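Local structure of lipid II:glycine glycyltransferase (Staphylococcus aureus, 6SNR) at residues L26-E31 with H221-A226; R165-K170 with K375-Y380; Q258-S263 with K269-I274. The protein probably adds the first glycine of the pentaglycine cross-bridge to the lysine side chain of lipid II, using glycyl-tRNA as donor. All blocks are in the same frame, centred on the assembly; numbering follows the deposited sequence.

Overall arrangement
The three contacts share no helix or strand and differ in chemistry as they do in place. Interaction 1, 14 Å from the chain centre, is partly buried: a surface salt-bridge network joins helix 27-33 to the turn before strand 226-233. Interaction 2 lies about 16 Å from that centre, on its opposite side and about 30 Å from interaction 1 between centres; it is buried, and an asparagine amide meets an indole face and a carbonyl. Interaction 3, about 53 Å out, belongs to the long helical hairpin 235-262/267-297, nested in the loop that interaction 2 closes. There the contact is carried largely by a methionine, and no hydrogen bond crosses between its segments.

Interaction 1. Residues L26-E31 with H221-A226; sequences LTKWAE and HEDGDA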
loop_
_atom_site.group_PDB
_atom_site.type_symbol
_atom_site.label_atom_id
_atom_site.label_comp_id
_atom_site.label_asym_id
_atom_site.label_seq_id
_atom_site.Cartn_x
_atom_site.Cartn_y
_atom_site.Cartn_z
ATOM N N LEU A 26 14.710 5.008 1.699
ATOM C CA LEU A 26 14.952 5.839 0.488
ATOM C C LEU A 26 15.214 7.284 0.847
ATOM O O LEU A 26 14.600 7.857 1.755
ATOM C CB LEU A 26 13.758 5.764 -0.497
ATOM C CG LEU A 26 13.443 4.373 -1.050
ATOM C CD1 LEU A 26 12.246 4.478 -2.001
ATOM C CD2 LEU A 26 14.649 3.807 -1.776
ATOM N N THR A 27 16.073 7.934 0.042
ATOM C CA THR A 27 16.371 9.303 0.289
ATOM C C THR A 27 15.169 10.260 0.227
ATOM O O THR A 27 15.090 11.201 0.990
ATOM C CB THR A 27 17.542 9.843 -0.583
ATOM O OG1 THR A 27 17.125 9.941 -1.962
ATOM C CG2 THR A 27 18.772 9.009 -0.482
ATOM N N LYS A 28 14.215 10.014 -0.695
ATOM C CA LYS A 28 13.053 10.879 -0.787
ATOM C C LYS A 28 12.070 10.642 0.381
ATOM O O LYS A 28 11.306 11.534 0.713
ATOM C CB LYS A 28 12.332 10.686 -2.130
ATOM C CG LYS A 28 13.145 11.065 -3.331
ATOM C CD LYS A 28 13.491 12.527 -3.349
ATOM C CE LYS A 28 13.882 12.932 -4.776
ATOM N NZ LYS A 28 12.792 12.662 -5.781
ATOM N N TRP A 29 12.139 9.460 1.001
ATOM C CA TRP A 29 11.355 9.262 2.254
ATOM C C TRP A 29 11.923 10.169 3.362
ATOM O O TRP A 29 11.179 10.844 4.115
ATOM C CB TRP A 29 11.376 7.824 2.691
ATOM C CG TRP A 29 10.586 7.631 3.929
ATOM C CD1 TRP A 29 11.071 7.549 5.204
ATOM C CD2 TRP A 29 9.161 7.570 4.035
ATOM N NE1 TRP A 29 10.042 7.449 6.083
ATOM C CE2 TRP A 29 8.859 7.449 5.403
ATOM C CE3 TRP A 29 8.107 7.612 3.110
ATOM C CZ2 TRP A 29 7.561 7.321 5.864
ATOM C CZ3 TRP A 29 6.827 7.516 3.566
ATOM C CH2 TRP A 29 6.558 7.373 4.940
ATOM N N ALA A 30 13.247 10.228 3.473
ATOM C CA ALA A 30 13.853 11.199 4.421
ATOM C C ALA A 30 13.421 12.611 4.158
ATOM O O ALA A 30 13.149 13.367 5.098
ATOM C CB ALA A 30 15.369 11.080 4.420
ATOM N N GLU A 31 13.239 12.980 2.886
ATOM C CA GLU A 31 12.753 14.316 2.597
ATOM C C GLU A 31 11.408 14.583 3.257
ATOM O O GLU A 31 11.177 15.678 3.751
ATOM C CB GLU A 31 12.642 14.586 1.084
ATOM C CG GLU A 31 13.968 14.634 0.386
ATOM C CD GLU A 31 14.719 15.927 0.607
ATOM O OE1 GLU A 31 14.115 16.930 1.045
ATOM O OE2 GLU A 31 15.938 15.916 0.341
ATOM N N HIS A 221 6.750 10.929 -5.992
ATOM C CA HIS A 221 6.021 10.746 -7.259
ATOM C C HIS A 221 6.886 10.942 -8.522
ATOM O O HIS A 221 6.818 10.146 -9.480
ATOM C CB HIS A 221 4.807 11.634 -7.344
ATOM C CG HIS A 221 4.113 11.549 -8.668
ATOM N ND1 HIS A 221 3.534 10.379 -9.129
ATOM C CD2 HIS A 221 3.916 12.476 -9.635
ATOM C CE1 HIS A 221 3.009 10.596 -10.328
ATOM N NE2 HIS A 221 3.243 11.858 -10.662
ATOM N N GLU A 222 7.747 11.945 -8.455
ATOM C CA GLU A 222 8.717 12.240 -9.534
ATOM C C GLU A 222 9.473 10.997 -10.025
ATOM O O GLU A 222 9.654 10.793 -11.215
ATOM C CB GLU A 222 9.735 13.270 -8.980
ATOM C CG GLU A 222 10.431 14.121 -10.024
ATOM C CD GLU A 222 11.738 14.724 -9.539
ATOM O OE1 GLU A 222 12.274 14.347 -8.459
ATOM O OE2 GLU A 222 12.245 15.578 -10.268
ATOM N N ASP A 223 9.911 10.146 -9.082
ATOM C CA ASP A 223 10.605 8.905 -9.341
ATOM C C ASP A 223 9.723 7.676 -9.630
ATOM O O ASP A 223 10.237 6.560 -9.845
ATOM C CB ASP A 223 11.525 8.578 -8.130
ATOM C CG ASP A 223 12.508 9.679 -7.849
ATOM O OD1 ASP A 223 13.199 10.214 -8.779
ATOM O OD2 ASP A 223 12.596 10.070 -6.671
ATOM N N GLY A 224 8.420 7.896 -9.590
ATOM C CA GLY A 224 7.438 6.845 -9.812
ATOM C C GLY A 224 7.186 6.005 -8.553
ATOM O O GLY A 224 6.653 4.909 -8.614
ATOM N N ASP A 225 7.686 6.488 -7.434
ATOM C CA ASP A 225 7.563 5.790 -6.142
ATOM C C ASP A 225 6.372 6.147 -5.266
ATOM O O ASP A 225 6.251 5.612 -4.156
ATOM C CB ASP A 225 8.888 5.952 -5.363
ATOM C CG ASP A 225 10.054 5.279 -6.080
ATOM O OD1 ASP A 225 9.828 4.233 -6.715
ATOM O OD2 ASP A 225 11.207 5.759 -5.942
ATOM N N ALA A 226 5.519 7.046 -5.738
ATOM C CA ALA A 226 4.217 7.340 -5.140
ATOM C C ALA A 226 3.252 7.580 -6.288
ATOM O O ALA A 226 3.577 8.324 -7.215
ATOM C CB ALA A 226 4.264 8.527 -4.257
#
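A salt-bridge network centred on K28 joins the first turn of helix 27-33 to the turn that follows helix 210-220. The ammonium of K28 reaches two neighbouring carboxylates: NZ lies 2.7 Å from D223 OD2 and 3.2 Å from E222 OE1. The two are approached differently. D223 receives NZ on the syn side of OD2, 31° out of the carboxylate plane, whereas E222 OE1 is met nearly end-on, in line with its C-O bond. With chi1 at -63°, K28 CG sits 3.5 Å from D223 OD2, and bends at chi2 and chi4 bring NZ back to the acidic turn. A third acceptor, A219 O at the end of the preceding helix, also takes a hydrogen bond from NZ, so the lysine spans the helix terminus and the acidic turn.

The turn itself is a Schellman motif with G224, of positive phi, at C-prime: D225 N bonds L220 O, and G224 N bonds H221 O at 2.8 Å. H221 ND1 also bonds A226 O, with that oxygen in the ring plane. Beside the charged group, L26 CD1 comes within 4.3 Å of D225 OD2, a carboxylate oxygen paired with K16. L26, the N-cap residue, packs on helix 8-17 and strand 302-312, while L220 of helix 210-220 touches K28, W29 and D225.

Interaction 2. Residues R165-K170 with K375-Y380; sequences RRNRSK and KVWGTY
N167 ND2 makes a weak hydrogen bond to V376 O, 3.2 Å long and bent to 134° at the hydrogen, a direct polar link between the two segments. It joins the start of helix 165-177 to the loop between helix 368-374 and edge strand 380-383. The same nitrogen stands over the indole of W377, 3.3 Å above the ring plane and over its centre. Its distances to the ring atoms support a face contact: CD2 is 3.4 Å from N167 ND2, and the six-membered ring atoms lie between that and 3.7 Å. Amide and indole planes are 82° apart, so the asparagine stands upright on the face instead of stacking flat. Its other branch leans over the benzo part, where N167 OD1 is 3.8 Å from W377 CZ2.

The side chain gets there with CG opposite the backbone nitrogen (chi1 -167°), which carries the amide toward V376 and W377. That valine closes the near side with its CG2 branch, 3.9 Å from N167 CG. N167 and V376 are also the closest CA pair, 6.4 Å apart.

The indole belongs to an aromatic cluster beside helix 332-347: F163 meets it edge-to-face, and F354 and F373 also pack on it. E164 links the two segments, its OE1 accepting from N167 N and its backbone bonding that of V376.

The amide nitrogen thus sends one N-H to each partner: a weak bond to V376 O, and a second facing the ring, consistent with N-H...pi attraction for this buried asparagine.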
loop_
_atom_site.group_PDB
_atom_site.type_symbol
_atom_site.label_atom_id
_atom_site.label_comp_id
_atom_site.label_asym_id
_atom_site.label_seq_id
_atom_site.Cartn_x
_atom_site.Cartn_y
_atom_site.Cartn_z
ATOM N N ARG A 165 -12.782 -16.564 -1.132
ATOM C CA ARG A 165 -13.831 -16.843 -2.109
ATOM C C ARG A 165 -14.922 -15.790 -2.261
ATOM O O ARG A 165 -15.207 -15.395 -3.385
ATOM C CB ARG A 165 -14.436 -18.209 -1.760
ATOM C CG ARG A 165 -15.412 -18.742 -2.795
ATOM C CD ARG A 165 -15.780 -20.170 -2.443
ATOM N NE ARG A 165 -16.576 -20.773 -3.527
ATOM C CZ ARG A 165 -17.411 -21.791 -3.347
ATOM N NH1 ARG A 165 -17.585 -22.336 -2.145
ATOM N NH2 ARG A 165 -18.096 -22.247 -4.423
ATOM N N ARG A 166 -15.502 -15.317 -1.151
ATOM C CA ARG A 166 -16.505 -14.242 -1.171
ATOM C C ARG A 166 -15.908 -12.976 -1.800
ATOM O O ARG A 166 -16.528 -12.310 -2.643
ATOM C CB ARG A 166 -17.081 -13.958 0.209
ATOM C CG ARG A 166 -17.936 -15.067 0.850
ATOM C CD ARG A 166 -18.837 -14.456 1.923
ATOM N NE ARG A 166 -19.845 -15.382 2.448
ATOM C CZ ARG A 166 -21.040 -15.032 2.938
ATOM N NH1 ARG A 166 -21.432 -13.761 2.980
ATOM N NH2 ARG A 166 -21.862 -15.970 3.387
ATOM N N ASN A 167 -14.673 -12.661 -1.442
ATOM C CA ASN A 167 -14.053 -11.458 -2.024
ATOM C C ASN A 167 -13.802 -11.571 -3.523
ATOM O O ASN A 167 -13.921 -10.585 -4.260
ATOM C CB ASN A 167 -12.713 -11.167 -1.298
ATOM C CG ASN A 167 -12.185 -9.805 -1.608
ATOM O OD1 ASN A 167 -12.933 -8.839 -1.624
ATOM N ND2 ASN A 167 -10.871 -9.715 -1.841
ATOM N N ARG A 168 -13.463 -12.765 -4.021
ATOM C CA ARG A 168 -13.318 -12.956 -5.459
ATOM C C ARG A 168 -14.614 -12.582 -6.159
ATOM O O ARG A 168 -14.604 -11.946 -7.230
ATOM C CB ARG A 168 -12.980 -14.411 -5.840
ATOM C CG ARG A 168 -11.674 -14.922 -5.288
ATOM C CD ARG A 168 -11.186 -16.142 -6.018
ATOM N NE ARG A 168 -12.008 -17.340 -5.777
ATOM C CZ ARG A 168 -11.872 -18.230 -4.793
ATOM N NH1 ARG A 168 -10.902 -18.152 -3.863
ATOM N NH2 ARG A 168 -12.714 -19.291 -4.759
ATOM N N SER A 169 -15.733 -13.007 -5.565
ATOM C CA SER A 169 -17.015 -12.721 -6.175
ATOM C C SER A 169 -17.279 -11.202 -6.214
ATOM O O SER A 169 -17.786 -10.676 -7.213
ATOM C CB SER A 169 -18.156 -13.451 -5.461
ATOM O OG SER A 169 -19.386 -12.871 -5.848
ATOM N N LYS A 170 -16.872 -10.503 -5.156
ATOM C CA LYS A 170 -17.085 -9.056 -5.066
ATOM C C LYS A 170 -16.193 -8.322 -6.063
ATOM O O LYS A 170 -16.605 -7.334 -6.658
ATOM C CB LYS A 170 -16.797 -8.503 -3.665
ATOM C CG LYS A 170 -17.709 -8.962 -2.535
ATOM C CD LYS A 170 -18.999 -8.170 -2.364
ATOM C CE LYS A 170 -19.526 -8.347 -0.932
ATOM N NZ LYS A 170 -20.982 -8.090 -0.764
ATOM N N LYS A 375 -7.102 -9.728 5.468
ATOM C CA LYS A 375 -6.959 -11.176 5.336
ATOM C C LYS A 375 -7.617 -11.752 4.052
ATOM O O LYS A 375 -7.284 -12.832 3.652
ATOM C CB LYS A 375 -7.492 -11.891 6.578
ATOM C CG LYS A 375 -9.017 -11.893 6.764
ATOM C CD LYS A 375 -9.354 -12.623 8.053
ATOM C CE LYS A 375 -10.777 -13.167 8.039
ATOM N NZ LYS A 375 -11.032 -14.022 9.234
ATOM N N VAL A 376 -8.542 -11.019 3.431
ATOM C CA VAL A 376 -9.285 -11.560 2.278
ATOM C C VAL A 376 -8.652 -11.308 0.935
ATOM O O VAL A 376 -9.174 -11.713 -0.093
ATOM C CB VAL A 376 -10.776 -11.103 2.280
ATOM C CG1 VAL A 376 -11.472 -11.527 3.557
ATOM C CG2 VAL A 376 -10.931 -9.617 2.050
ATOM N N TRP A 377 -7.495 -10.606 0.925
ATOM C CA TRP A 377 -6.860 -10.178 -0.285
ATOM C C TRP A 377 -5.653 -11.024 -0.758
ATOM O O TRP A 377 -4.717 -10.510 -1.416
ATOM C CB TRP A 377 -6.452 -8.684 -0.099
ATOM C CG TRP A 377 -7.667 -7.826 -0.187
ATOM C CD1 TRP A 377 -8.344 -7.269 0.826
ATOM C CD2 TRP A 377 -8.349 -7.440 -1.392
ATOM N NE1 TRP A 377 -9.429 -6.547 0.337
ATOM C CE2 TRP A 377 -9.442 -6.634 -1.020
ATOM C CE3 TRP A 377 -8.154 -7.729 -2.757
ATOM C CZ2 TRP A 377 -10.365 -6.110 -1.974
ATOM C CZ3 TRP A 377 -9.046 -7.169 -3.696
ATOM C CH2 TRP A 377 -10.161 -6.394 -3.272
ATOM N N GLY A 378 -5.687 -12.334 -0.506
ATOM C CA GLY A 378 -4.601 -13.188 -0.890
ATOM C C GLY A 378 -3.277 -12.909 -0.157
ATOM O O GLY A 378 -2.194 -13.189 -0.676
ATOM N N THR A 379 -3.435 -12.459 1.073
ATOM C CA THR A 379 -2.318 -12.043 1.898
ATOM C C THR A 379 -1.766 -13.147 2.746
ATOM O O THR A 379 -2.517 -14.033 3.200
ATOM C CB THR A 379 -2.756 -10.928 2.851
ATOM O OG1 THR A 379 -3.979 -11.291 3.513
ATOM C CG2 THR A 379 -2.959 -9.607 2.099
ATOM N N TYR A 380 -0.456 -13.079 3.008
ATOM C CA TYR A 380 0.135 -13.851 4.066
ATOM C C TYR A 380 0.644 -12.931 5.142
ATOM O O TYR A 380 0.923 -11.756 4.889
ATOM C CB TYR A 380 1.264 -14.749 3.580
ATOM C CG TYR A 380 2.503 -14.007 3.108
ATOM C CD1 TYR A 380 2.615 -13.650 1.783
ATOM C CD2 TYR A 380 3.545 -13.696 3.976
ATOM C CE1 TYR A 380 3.695 -12.981 1.306
ATOM C CE2 TYR A 380 4.683 -13.030 3.466
ATOM C CZ TYR A 380 4.716 -12.683 2.129
ATOM O OH TYR A 380 5.769 -12.007 1.514
#

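Interaction 3. Residues Q258-S263 with K269-I274; sequences QKMETS and KAQNMI
M260 supplies most of the contact, with 95 Å² of its surface buried against helix 267-297, and its terminal methyl does nearly all the touching. A chi1 of -161° swings CG beside the carbonyl carbon as the chain leaves helix 235-262; it then runs on extended and turns at chi3 (-64°) to lay CE along the facing helix. A270, next with 37 Å², receives that methyl: M260 CE lies 3.3 Å from A270 CB, and M260 CB is 4.0 Å from the same atom. Alanine's small side chain is consistent with the close approach of the backbones, the CA atoms of M260 and A270 being 5.9 Å apart.

These two segments face each other at the distal end of a helical hairpin, a long antiparallel coiled-coil arm as in FemA. Their short axes run at 159° to one another and approach to 9.3 Å, which fits a pair of antiparallel helices packed side by side on the two arms next to the connecting turn.

Q271 is the third participant, with 20 Å² buried. The methionine methyl lies against its backbone N and its CB, CB being 3.5 Å from M260 CE. One turn on from A270, I274 CD1 is modelled 3.3 Å from M260 CE, so the methyl sits in the angle formed by A270 and I274; contacts this short make the exact position of CE doubtful. W256, one turn before M260 on helix 235-262, also touches A270, M273 and I274 and takes K259 in a cation-pi contact.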
loop_
_atom_site.group_PDB
_atom_site.type_symbol
_atom_site.label_atom_id
_atom_site.label_comp_id
_atom_site.label_asym_id
_atom_site.label_seq_id
_atom_site.Cartn_x
_atom_site.Cartn_y
_atom_site.Cartn_z
ATOM N N GLN A 258 -35.882 -14.044 -36.800
ATOM C CA GLN A 258 -35.573 -14.697 -38.064
ATOM C C GLN A 258 -35.576 -16.220 -37.933
ATOM O O GLN A 258 -36.025 -16.905 -38.843
ATOM C CB GLN A 258 -34.250 -14.176 -38.625
ATOM C CG GLN A 258 -34.352 -12.751 -39.147
ATOM C CD GLN A 258 -35.443 -12.592 -40.191
ATOM O OE1 GLN A 258 -35.323 -13.105 -41.302
ATOM N NE2 GLN A 258 -36.528 -11.898 -39.832
ATOM N N LYS A 259 -35.120 -16.755 -36.804
ATOM C CA LYS A 259 -35.233 -18.208 -36.560
ATOM C C LYS A 259 -36.691 -18.654 -36.414
ATOM O O LYS A 259 -37.102 -19.699 -36.935
ATOM C CB LYS A 259 -34.411 -18.623 -35.333
ATOM C CG LYS A 259 -32.904 -18.529 -35.551
ATOM C CD LYS A 259 -32.272 -19.857 -35.955
ATOM C CE LYS A 259 -31.605 -20.548 -34.767
ATOM N NZ LYS A 259 -30.318 -19.894 -34.372
ATOM N N MET A 260 -37.484 -17.833 -35.727
ATOM C CA MET A 260 -38.905 -18.105 -35.519
ATOM C C MET A 260 -39.696 -18.258 -36.822
ATOM O O MET A 260 -40.565 -19.123 -36.941
ATOM C CB MET A 260 -39.515 -16.977 -34.672
ATOM C CG MET A 260 -40.820 -17.321 -33.998
ATOM S SD MET A 260 -41.384 -16.042 -32.844
ATOM C CE MET A 260 -40.119 -16.041 -31.615
ATOM N N GLU A 261 -39.371 -17.408 -37.787
ATOM C CA GLU A 261 -40.062 -17.340 -39.067
ATOM C C GLU A 261 -39.613 -18.456 -40.009
ATOM O O GLU A 261 -40.354 -18.823 -40.929
ATOM C CB GLU A 261 -39.804 -15.971 -39.708
ATOM C CG GLU A 261 -40.486 -14.837 -38.957
ATOM C CD GLU A 261 -39.909 -13.454 -39.253
ATOM O OE1 GLU A 261 -38.964 -13.359 -40.074
ATOM O OE2 GLU A 261 -40.410 -12.456 -38.658
ATOM N N THR A 262 -38.403 -18.961 -39.789
ATOM C CA THR A 262 -37.826 -19.997 -40.648
ATOM C C THR A 262 -37.805 -21.392 -40.046
ATOM O O THR A 262 -37.621 -22.370 -40.778
ATOM C CB THR A 262 -36.378 -19.677 -41.084
ATOM O OG1 THR A 262 -35.482 -19.620 -39.957
ATOM C CG2 THR A 262 -36.311 -18.392 -41.866
ATOM N N SER A 263 -37.962 -21.506 -38.727
ATOM C CA SER A 263 -37.785 -22.796 -38.074
ATOM C C SER A 263 -38.887 -23.074 -37.060
ATOM O O SER A 263 -38.821 -22.636 -35.917
ATOM C CB SER A 263 -36.414 -22.884 -37.416
ATOM O OG SER A 263 -36.232 -24.176 -36.856
ATOM N N LYS A 269 -38.991 -21.659 -28.302
ATOM C CA LYS A 269 -37.740 -21.187 -27.695
ATOM C C LYS A 269 -37.359 -19.740 -28.076
ATOM O O LYS A 269 -36.910 -18.945 -27.249
ATOM C CB LYS A 269 -36.567 -22.090 -28.112
ATOM N N ALA A 270 -37.522 -19.435 -29.363
ATOM C CA ALA A 270 -37.238 -18.101 -29.872
ATOM C C ALA A 270 -38.050 -17.014 -29.161
ATOM O O ALA A 270 -37.518 -15.963 -28.796
ATOM C CB ALA A 270 -37.471 -18.050 -31.385
ATOM N N GLN A 271 -39.321 -17.282 -28.979
ATOM C CA GLN A 271 -40.212 -16.283 -28.384
ATOM C C GLN A 271 -39.844 -16.091 -26.951
ATOM O O GLN A 271 -39.871 -14.958 -26.432
ATOM C CB GLN A 271 -41.672 -16.679 -28.547
ATOM C CG GLN A 271 -42.619 -15.637 -27.967
ATOM C CD GLN A 271 -42.479 -14.284 -28.633
ATOM O OE1 GLN A 271 -42.241 -13.236 -27.974
ATOM N NE2 GLN A 271 -42.628 -14.274 -29.929
ATOM N N ASN A 272 -39.470 -17.207 -26.307
ATOM C CA ASN A 272 -38.963 -17.133 -24.956
ATOM C C ASN A 272 -37.753 -16.225 -24.844
ATOM O O ASN A 272 -37.658 -15.338 -23.978
ATOM C CB ASN A 272 -38.635 -18.551 -24.454
ATOM C CG ASN A 272 -38.362 -18.591 -22.968
ATOM O OD1 ASN A 272 -37.276 -18.968 -22.535
ATOM N ND2 ASN A 272 -39.332 -18.190 -22.188
ATOM N N MET A 273 -36.805 -16.362 -25.780
ATOM C CA MET A 273 -35.585 -15.574 -25.726
ATOM C C MET A 273 -35.877 -14.118 -26.076
ATOM O O MET A 273 -35.265 -13.185 -25.547
ATOM C CB MET A 273 -34.521 -16.164 -26.661
ATOM C CG MET A 273 -34.144 -17.605 -26.307
ATOM S SD MET A 273 -33.123 -17.738 -24.834
ATOM C CE MET A 273 -34.055 -18.839 -23.779
ATOM N N ILE A 274 -36.868 -13.914 -26.927
ATOM C CA ILE A 274 -37.307 -12.559 -27.269
ATOM C C ILE A 274 -37.917 -11.869 -26.040
ATOM O O ILE A 274 -37.612 -10.704 -25.781
ATOM C CB ILE A 274 -38.289 -12.582 -28.466
ATOM C CG1 ILE A 274 -37.495 -12.967 -29.726
ATOM C CG2 ILE A 274 -38.983 -11.212 -28.645
ATOM C CD1 ILE A 274 -38.329 -13.319 -30.927
#